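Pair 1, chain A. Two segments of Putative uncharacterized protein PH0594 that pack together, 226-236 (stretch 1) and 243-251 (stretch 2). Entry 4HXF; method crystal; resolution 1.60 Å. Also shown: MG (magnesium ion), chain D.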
# COMPACT_ATOMS: atom_id res chain seq x y z
N GLY A 226 -14.20 -49.92 7.52
CA GLY A 226 -13.99 -50.15 8.96
C GLY A 226 -13.68 -51.60 9.28
O GLY A 226 -13.05 -51.93 10.28
N GLU A 227 -14.09 -52.50 8.38
CA GLU A 227 -13.82 -53.94 8.53
C GLU A 227 -12.91 -54.49 7.43
O GLU A 227 -12.04 -55.31 7.65
CB GLU A 227 -15.18 -54.71 8.49
CG GLU A 227 -16.19 -54.39 9.62
CD GLU A 227 -15.61 -54.62 11.02
OE1 GLU A 227 -14.79 -55.56 11.19
OE2 GLU A 227 -15.96 -53.85 11.96
N ARG A 228 -13.12 -54.01 6.22
CA ARG A 228 -12.35 -54.45 5.10
C ARG A 228 -11.63 -53.26 4.46
O ARG A 228 -12.22 -52.15 4.30
CB ARG A 228 -13.34 -55.02 4.05
CG ARG A 228 -14.04 -56.35 4.36
CD ARG A 228 -15.37 -56.40 3.60
NE ARG A 228 -16.39 -55.55 4.26
CZ ARG A 228 -17.16 -55.92 5.30
NH1 ARG A 228 -17.08 -57.13 5.81
NH2 ARG A 228 -18.02 -55.09 5.84
N ILE A 229 -10.43 -53.53 4.00
CA ILE A 229 -9.65 -52.53 3.27
C ILE A 229 -9.75 -52.81 1.78
O ILE A 229 -9.60 -53.96 1.35
CB ILE A 229 -8.20 -52.54 3.67
CG1 ILE A 229 -8.03 -52.30 5.18
CG2 ILE A 229 -7.34 -51.53 2.82
CD1 ILE A 229 -6.62 -52.50 5.75
N LEU A 230 -9.98 -51.76 0.98
CA LEU A 230 -9.98 -51.88 -0.47
C LEU A 230 -8.63 -51.49 -1.04
O LEU A 230 -8.09 -50.41 -0.74
CB LEU A 230 -11.08 -50.94 -1.01
CG LEU A 230 -11.47 -51.09 -2.48
CD1 LEU A 230 -12.08 -52.46 -2.90
CD2 LEU A 230 -12.38 -49.89 -2.92
N LEU A 231 -8.09 -52.38 -1.83
CA LEU A 231 -6.76 -52.28 -2.39
C LEU A 231 -6.86 -52.13 -3.91
O LEU A 231 -7.73 -52.79 -4.54
CB LEU A 231 -5.94 -53.55 -2.02
CG LEU A 231 -5.70 -53.84 -0.51
CD1 LEU A 231 -5.13 -55.28 -0.33
CD2 LEU A 231 -4.74 -52.78 0.09
N TYR A 232 -5.95 -51.37 -4.44
CA TYR A 232 -5.93 -51.02 -5.87
C TYR A 232 -4.64 -51.33 -6.49
O TYR A 232 -3.61 -50.78 -6.06
CB TYR A 232 -6.23 -49.52 -6.02
CG TYR A 232 -6.35 -49.09 -7.49
CD1 TYR A 232 -7.57 -49.18 -8.20
CD2 TYR A 232 -5.26 -48.54 -8.12
CE1 TYR A 232 -7.65 -48.79 -9.54
CE2 TYR A 232 -5.32 -48.11 -9.41
CZ TYR A 232 -6.53 -48.24 -10.13
OH TYR A 232 -6.59 -47.78 -11.45
N GLY A 233 -4.66 -52.25 -7.51
CA GLY A 233 -3.46 -52.60 -8.21
C GLY A 233 -3.48 -54.08 -8.48
O GLY A 233 -4.45 -54.58 -8.96
N LYS A 234 -2.36 -54.73 -8.20
CA LYS A 234 -2.22 -56.21 -8.27
C LYS A 234 -1.35 -56.67 -7.11
O LYS A 234 -0.54 -55.87 -6.60
CB LYS A 234 -1.59 -56.66 -9.56
CG LYS A 234 -2.32 -56.24 -10.84
CD LYS A 234 -3.57 -56.99 -11.09
CE LYS A 234 -3.33 -58.49 -11.28
NZ LYS A 234 -2.76 -58.76 -12.60
N PRO A 235 -1.40 -58.00 -6.74
CA PRO A 235 -0.40 -58.39 -5.72
C PRO A 235 1.01 -58.18 -6.23
O PRO A 235 1.90 -57.76 -5.46
CB PRO A 235 -0.66 -59.93 -5.48
CG PRO A 235 -2.16 -60.01 -5.60
CD PRO A 235 -2.50 -59.01 -6.75
N GLU A 236 1.27 -58.49 -7.50
CA GLU A 236 2.60 -58.23 -8.08
C GLU A 236 2.44 -57.97 -9.55
O GLU A 236 1.95 -58.81 -10.29
CB GLU A 236 3.58 -59.41 -7.85
CG GLU A 236 5.03 -59.21 -8.28
CD GLU A 236 5.85 -60.47 -7.88
OE1 GLU A 236 5.90 -61.37 -8.71
OE2 GLU A 236 6.30 -60.59 -6.70
N HIS A 243 -3.28 -54.04 -16.17
CA HIS A 243 -4.50 -53.52 -15.67
C HIS A 243 -4.52 -53.52 -14.18
O HIS A 243 -4.45 -54.63 -13.59
CB HIS A 243 -5.67 -54.29 -16.24
CG HIS A 243 -6.03 -53.98 -17.71
ND1 HIS A 243 -5.58 -52.86 -18.41
CD2 HIS A 243 -6.80 -54.71 -18.59
CE1 HIS A 243 -6.14 -52.88 -19.64
NE2 HIS A 243 -6.90 -54.00 -19.76
N ASP A 244 -4.76 -52.37 -13.58
CA ASP A 244 -5.10 -52.32 -12.13
C ASP A 244 -6.43 -52.86 -11.81
O ASP A 244 -7.42 -52.62 -12.52
CB ASP A 244 -4.97 -50.92 -11.63
CG ASP A 244 -3.54 -50.48 -11.62
OD1 ASP A 244 -2.71 -51.04 -10.91
OD2 ASP A 244 -3.10 -49.69 -12.49
N LYS A 245 -6.44 -53.70 -10.79
CA LYS A 245 -7.65 -54.31 -10.30
C LYS A 245 -7.93 -53.89 -8.84
O LYS A 245 -7.32 -53.02 -8.28
CB LYS A 245 -7.52 -55.83 -10.35
CG LYS A 245 -7.15 -56.44 -11.71
CD LYS A 245 -8.16 -56.16 -12.85
CE LYS A 245 -7.74 -56.91 -14.16
NZ LYS A 245 -7.96 -58.41 -14.15
N ILE A 246 -8.96 -54.41 -8.26
CA ILE A 246 -9.31 -54.13 -6.86
C ILE A 246 -9.51 -55.47 -6.08
O ILE A 246 -9.96 -56.51 -6.61
CB ILE A 246 -10.58 -53.23 -6.74
CG1 ILE A 246 -11.73 -53.86 -7.49
CG2 ILE A 246 -10.18 -51.79 -7.09
CD1 ILE A 246 -12.97 -52.96 -7.53
N TYR A 247 -9.18 -55.42 -4.80
CA TYR A 247 -9.17 -56.51 -3.87
C TYR A 247 -9.71 -56.04 -2.52
O TYR A 247 -9.52 -54.86 -2.15
CB TYR A 247 -7.75 -57.00 -3.61
CG TYR A 247 -7.00 -57.38 -4.84
CD1 TYR A 247 -6.96 -58.68 -5.21
CD2 TYR A 247 -6.38 -56.46 -5.61
CE1 TYR A 247 -6.33 -59.05 -6.40
CE2 TYR A 247 -5.74 -56.78 -6.74
CZ TYR A 247 -5.75 -58.09 -7.16
OH TYR A 247 -5.11 -58.39 -8.34
N ILE A 248 -10.42 -56.93 -1.85
CA ILE A 248 -10.91 -56.68 -0.48
C ILE A 248 -9.95 -57.42 0.43
O ILE A 248 -9.67 -58.61 0.24
CB ILE A 248 -12.38 -57.16 -0.33
CG1 ILE A 248 -13.32 -56.17 -1.11
CG2 ILE A 248 -12.77 -57.29 1.15
CD1 ILE A 248 -14.75 -56.77 -1.32
N TYR A 249 -9.48 -56.72 1.45
CA TYR A 249 -8.60 -57.32 2.44
C TYR A 249 -9.24 -57.27 3.83
O TYR A 249 -9.48 -56.22 4.37
CB TYR A 249 -7.25 -56.68 2.43
CG TYR A 249 -6.34 -57.20 3.51
CD1 TYR A 249 -5.87 -58.52 3.49
CD2 TYR A 249 -5.89 -56.35 4.48
CE1 TYR A 249 -4.99 -58.97 4.47
CE2 TYR A 249 -5.04 -56.78 5.43
CZ TYR A 249 -4.60 -58.07 5.44
OH TYR A 249 -3.75 -58.40 6.44
N ASP A 250 -9.40 -58.46 4.44
CA ASP A 250 -9.92 -58.50 5.83
C ASP A 250 -9.16 -59.50 6.68
O ASP A 250 -9.70 -60.04 7.66
CB ASP A 250 -11.34 -58.92 5.73
CG ASP A 250 -11.49 -60.33 5.17
OD1 ASP A 250 -10.49 -61.05 4.93
OD2 ASP A 250 -12.64 -60.69 4.91
N GLY A 251 -7.89 -59.71 6.33
CA GLY A 251 -7.17 -60.91 6.77
C GLY A 251 -6.70 -61.74 5.62
O GLY A 251 -5.59 -62.24 5.62
MG MG D . -3.28 -48.60 -14.29
O HOH W 1 -15.01 -59.39 5.59
O HOH W 2 -1.76 -49.69 -8.20
O HOH W 3 -4.78 -47.37 -13.30
O HOH W 4 -4.09 -57.19 -14.44
O HOH W 5 -1.83 -49.75 -15.22
O HOH W 6 -3.49 -47.44 -15.99
O HOH W 7 -1.65 -47.37 -13.58

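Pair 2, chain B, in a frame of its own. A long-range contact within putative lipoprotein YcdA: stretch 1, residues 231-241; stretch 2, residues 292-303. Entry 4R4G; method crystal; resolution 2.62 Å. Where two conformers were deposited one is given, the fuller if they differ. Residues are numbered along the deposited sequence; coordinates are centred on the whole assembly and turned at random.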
# COMPACT_ATOMS: atom_id res chain seq x y z
N LYS B 231 -10.37 4.99 3.88
CA LYS B 231 -11.08 6.01 3.14
C LYS B 231 -10.24 6.43 1.94
O LYS B 231 -10.01 5.58 1.08
CB LYS B 231 -11.53 7.19 4.05
CG LYS B 231 -12.55 6.76 5.11
CD LYS B 231 -12.87 7.86 6.10
CE LYS B 231 -13.97 7.48 7.06
NZ LYS B 231 -14.55 8.68 7.73
N ASP B 232 -9.75 7.67 1.89
CA ASP B 232 -8.98 8.17 0.75
C ASP B 232 -7.45 8.02 0.93
O ASP B 232 -6.68 8.61 0.15
CB ASP B 232 -9.35 9.64 0.46
CG ASP B 232 -10.46 9.79 -0.58
OD1 ASP B 232 -11.42 8.98 -0.54
OD2 ASP B 232 -10.36 10.70 -1.43
N GLU B 233 -6.99 7.22 1.91
CA GLU B 233 -5.56 7.05 2.09
C GLU B 233 -5.18 5.64 2.55
O GLU B 233 -5.82 5.07 3.44
CB GLU B 233 -4.94 8.14 3.00
CG GLU B 233 -5.43 8.28 4.43
CD GLU B 233 -4.77 9.41 5.22
OE1 GLU B 233 -4.65 10.54 4.68
OE2 GLU B 233 -4.39 9.17 6.39
N ALA B 234 -4.11 5.08 1.91
CA ALA B 234 -3.57 3.74 2.19
C ALA B 234 -2.18 3.78 2.80
O ALA B 234 -1.49 4.79 2.71
CB ALA B 234 -3.50 2.93 0.91
N ILE B 235 -1.77 2.64 3.39
CA ILE B 235 -0.44 2.41 3.95
C ILE B 235 0.21 1.30 3.15
O ILE B 235 -0.27 0.16 3.14
CB ILE B 235 -0.39 2.14 5.49
CG1 ILE B 235 -0.94 3.34 6.29
CG2 ILE B 235 1.04 1.74 5.96
CD1 ILE B 235 -0.23 4.72 6.05
N VAL B 236 1.32 1.64 2.46
CA VAL B 236 2.10 0.72 1.67
C VAL B 236 3.38 0.44 2.43
O VAL B 236 4.07 1.36 2.87
CB VAL B 236 2.37 1.23 0.24
CG1 VAL B 236 3.08 0.15 -0.59
CG2 VAL B 236 1.09 1.66 -0.46
N GLU B 237 3.65 -0.84 2.63
CA GLU B 237 4.82 -1.34 3.32
C GLU B 237 5.86 -1.67 2.26
O GLU B 237 5.67 -2.60 1.46
CB GLU B 237 4.40 -2.56 4.15
CG GLU B 237 5.41 -3.06 5.17
CD GLU B 237 4.79 -3.79 6.34
OE1 GLU B 237 3.90 -3.20 7.02
OE2 GLU B 237 5.21 -4.93 6.61
N ALA B 238 6.91 -0.86 2.17
CA ALA B 238 7.97 -1.04 1.18
C ALA B 238 9.15 -1.75 1.81
O ALA B 238 9.71 -1.25 2.78
CB ALA B 238 8.39 0.29 0.61
N THR B 239 9.48 -2.93 1.30
CA THR B 239 10.61 -3.68 1.83
C THR B 239 11.68 -3.50 0.80
O THR B 239 11.55 -3.95 -0.35
CB THR B 239 10.22 -5.13 2.19
OG1 THR B 239 9.10 -5.13 3.11
CG2 THR B 239 11.39 -5.91 2.77
N VAL B 240 12.72 -2.78 1.18
CA VAL B 240 13.76 -2.39 0.27
C VAL B 240 15.08 -3.06 0.56
O VAL B 240 15.58 -2.98 1.69
CB VAL B 240 13.91 -0.83 0.31
CG1 VAL B 240 15.11 -0.35 -0.52
CG2 VAL B 240 12.62 -0.12 -0.14
N LYS B 241 15.66 -3.69 -0.50
CA LYS B 241 16.99 -4.29 -0.52
C LYS B 241 17.92 -3.18 -1.04
O LYS B 241 17.79 -2.82 -2.22
CB LYS B 241 17.00 -5.55 -1.42
CG LYS B 241 18.35 -6.27 -1.55
CD LYS B 241 18.27 -7.54 -2.42
CE LYS B 241 18.24 -7.29 -3.91
NZ LYS B 241 17.96 -8.52 -4.69
N GLU B 292 17.63 -5.73 4.69
CA GLU B 292 16.43 -5.12 4.13
C GLU B 292 15.91 -4.10 5.12
O GLU B 292 16.14 -4.24 6.32
CB GLU B 292 15.35 -6.18 3.85
CG GLU B 292 15.49 -6.92 2.53
CD GLU B 292 14.30 -7.78 2.13
OE1 GLU B 292 13.66 -8.39 3.02
OE2 GLU B 292 14.01 -7.84 0.91
N LYS B 293 15.21 -3.09 4.63
CA LYS B 293 14.59 -2.09 5.49
C LYS B 293 13.15 -1.97 5.05
O LYS B 293 12.86 -1.96 3.85
CB LYS B 293 15.34 -0.74 5.43
CG LYS B 293 15.06 0.19 6.63
CD LYS B 293 16.15 1.25 6.77
CE LYS B 293 16.03 2.09 8.03
NZ LYS B 293 17.31 2.81 8.32
N THR B 294 12.25 -1.96 6.01
CA THR B 294 10.84 -1.85 5.70
C THR B 294 10.39 -0.44 6.07
O THR B 294 10.66 0.02 7.18
CB THR B 294 10.06 -2.95 6.38
OG1 THR B 294 10.73 -4.20 6.13
CG2 THR B 294 8.65 -3.04 5.87
N VAL B 295 9.79 0.28 5.12
CA VAL B 295 9.36 1.66 5.35
C VAL B 295 7.89 1.72 5.09
O VAL B 295 7.42 1.18 4.09
CB VAL B 295 10.14 2.68 4.47
CG1 VAL B 295 9.64 4.10 4.67
CG2 VAL B 295 11.63 2.62 4.75
N GLU B 296 7.14 2.37 5.97
CA GLU B 296 5.71 2.55 5.76
C GLU B 296 5.53 3.88 5.09
O GLU B 296 6.16 4.86 5.48
CB GLU B 296 4.90 2.43 7.06
CG GLU B 296 4.67 1.00 7.49
CD GLU B 296 3.70 0.79 8.64
OE1 GLU B 296 3.82 1.52 9.66
OE2 GLU B 296 2.86 -0.13 8.55
N VAL B 297 4.76 3.89 4.01
CA VAL B 297 4.55 5.07 3.18
C VAL B 297 3.05 5.24 2.98
O VAL B 297 2.35 4.28 2.67
CB VAL B 297 5.33 4.88 1.83
CG1 VAL B 297 4.74 5.72 0.70
CG2 VAL B 297 6.81 5.17 2.01
N LYS B 298 2.57 6.47 3.17
CA LYS B 298 1.16 6.80 3.00
C LYS B 298 0.90 7.31 1.58
O LYS B 298 1.58 8.23 1.10
CB LYS B 298 0.72 7.83 4.05
CG LYS B 298 -0.79 8.09 4.14
CD LYS B 298 -1.15 9.11 5.24
CE LYS B 298 -0.84 10.56 4.88
NZ LYS B 298 -1.44 11.51 5.84
N MSE B 299 -0.07 6.68 0.91
CA MSE B 299 -0.57 7.04 -0.42
C MSE B 299 -1.91 7.72 -0.26
O MSE B 299 -2.63 7.42 0.71
CB MSE B 299 -0.73 5.80 -1.32
CG MSE B 299 0.54 5.00 -1.55
SE MSE B 299 1.93 5.97 -2.45
CE MSE B 299 1.21 6.07 -4.28
N LYS B 300 -2.29 8.58 -1.21
CA LYS B 300 -3.57 9.28 -1.15
C LYS B 300 -4.30 9.13 -2.47
O LYS B 300 -3.73 9.45 -3.52
CB LYS B 300 -3.35 10.76 -0.77
CG LYS B 300 -3.28 10.99 0.75
CD LYS B 300 -2.60 12.31 1.16
CE LYS B 300 -2.89 12.67 2.61
NZ LYS B 300 -2.03 13.79 3.11
N LYS B 301 -5.55 8.63 -2.42
CA LYS B 301 -6.41 8.40 -3.59
C LYS B 301 -7.21 9.64 -3.98
O LYS B 301 -7.67 10.38 -3.11
CB LYS B 301 -7.37 7.22 -3.31
CG LYS B 301 -8.21 6.76 -4.50
CD LYS B 301 -9.13 5.60 -4.14
CE LYS B 301 -10.48 6.00 -3.59
NZ LYS B 301 -11.32 4.81 -3.23
N ASN B 302 -7.39 9.86 -5.29
CA ASN B 302 -8.18 10.97 -5.81
C ASN B 302 -9.61 10.46 -6.16
O ASN B 302 -10.03 9.41 -5.65
CB ASN B 302 -7.47 11.64 -7.00
CG ASN B 302 -7.49 10.92 -8.34
OD1 ASN B 302 -7.85 9.75 -8.47
ND2 ASN B 302 -7.13 11.65 -9.38
N ASP B 303 -10.37 11.21 -7.00
CA ASP B 303 -11.73 10.85 -7.41
C ASP B 303 -11.73 9.71 -8.43
O ASP B 303 -12.55 8.79 -8.33
CB ASP B 303 -12.50 12.06 -8.00
CG ASP B 303 -12.27 13.39 -7.29
OD1 ASP B 303 -11.18 14.00 -7.52
OD2 ASP B 303 -13.18 13.83 -6.56

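Both pairs are two antiparallel strands joined edge to edge. The N-to-C directions differ by 154° in pair 1 and 155° in pair 2. Fourteen central residues superpose with an RMSD of 0.6 Å on N, CA and C.

The register is the same. Ile229(A), Leu231(A) and Gly233(A) form hydrogen-bonded pairs with Tyr249(A), Tyr247(A) and Lys245(A). The matching positions, Ala234(B), Val236(B) and Ala238(B), pair with Met299(B), Val297(B) and Val295(B). Each of these residue pairs makes two backbone hydrogen bonds. Leu231(A) N donates to Tyr247(A) O at 2.9 Å, as Val236(B) N does to Val297(B) O at 2.8 Å. Pair 2 extends the ladder by one more such pair, Val240(B) with Lys293(B). In pair 1 the chain turns a corner at Gly233(A).

Pair 1 uses mostly large side chains on the face of Leu231(A) and Tyr247(A); Gly233(A) brings none. Leu231(A) CD1 lies 3.8 Å from Tyr249(A) CB. Ile229(A) CD1 sits at the edge of the Tyr249(A) ring, 4.1 Å from CD2. The Tyr247(A) ring reaches along the other strand, and its CZ is 3.4 Å from Pro235(A) CD. Gly233(A) O is near the ring plane, at the edge. Pair 2 has smaller residues at four matching positions, Ala234(B), Val236(B), Val295(B) and Val297(B). Ala238(B) is the exception, since it adds a methyl where pair 1 has Gly233(A). Selenomethionine Met299(B) takes the place of Tyr249(A). Its CG is 3.6 Å from Val236(B) CG2.

The other face differs more in character. In pair 1, Leu230(A) CD1 packs 4.2 Å from Ile246(A) CB and 4.3 Å from Ile248(A) CG1. Tyr232(A) CD1 lies 3.9 Å from Ile246(A) CG2. In pair 2 the two isoleucines are matched by Glu296(B) and Lys298(B), and Tyr232(A) by Glu237(B). Ile235(B) keeps an apolar side chain at the Leu230(A) position, with CD1 3.8 Å from Lys298(B) CB, in the aliphatic part of the lysine. Glu233(B) OE1 forms a salt bridge with Lys298(B) NZ at 3.5 Å. At the matching positions of pair 1, Arg228(A) CG instead touches Ile248(A) CG2 at 3.6 Å. Two like charges also meet in pair 2, Glu237(B) OE1 and Glu296(B) OE2, 3.6 Å apart.

Asp244(A) matches Thr294(B). Asp244(A) OD2 binds the magnesium ion MG at 2.1 Å, and its CB is 3.4 Å from Tyr232(A) CZ. Thr294(B) CG2 lies 3.3 Å from Glu237(B) CG, a tight contact.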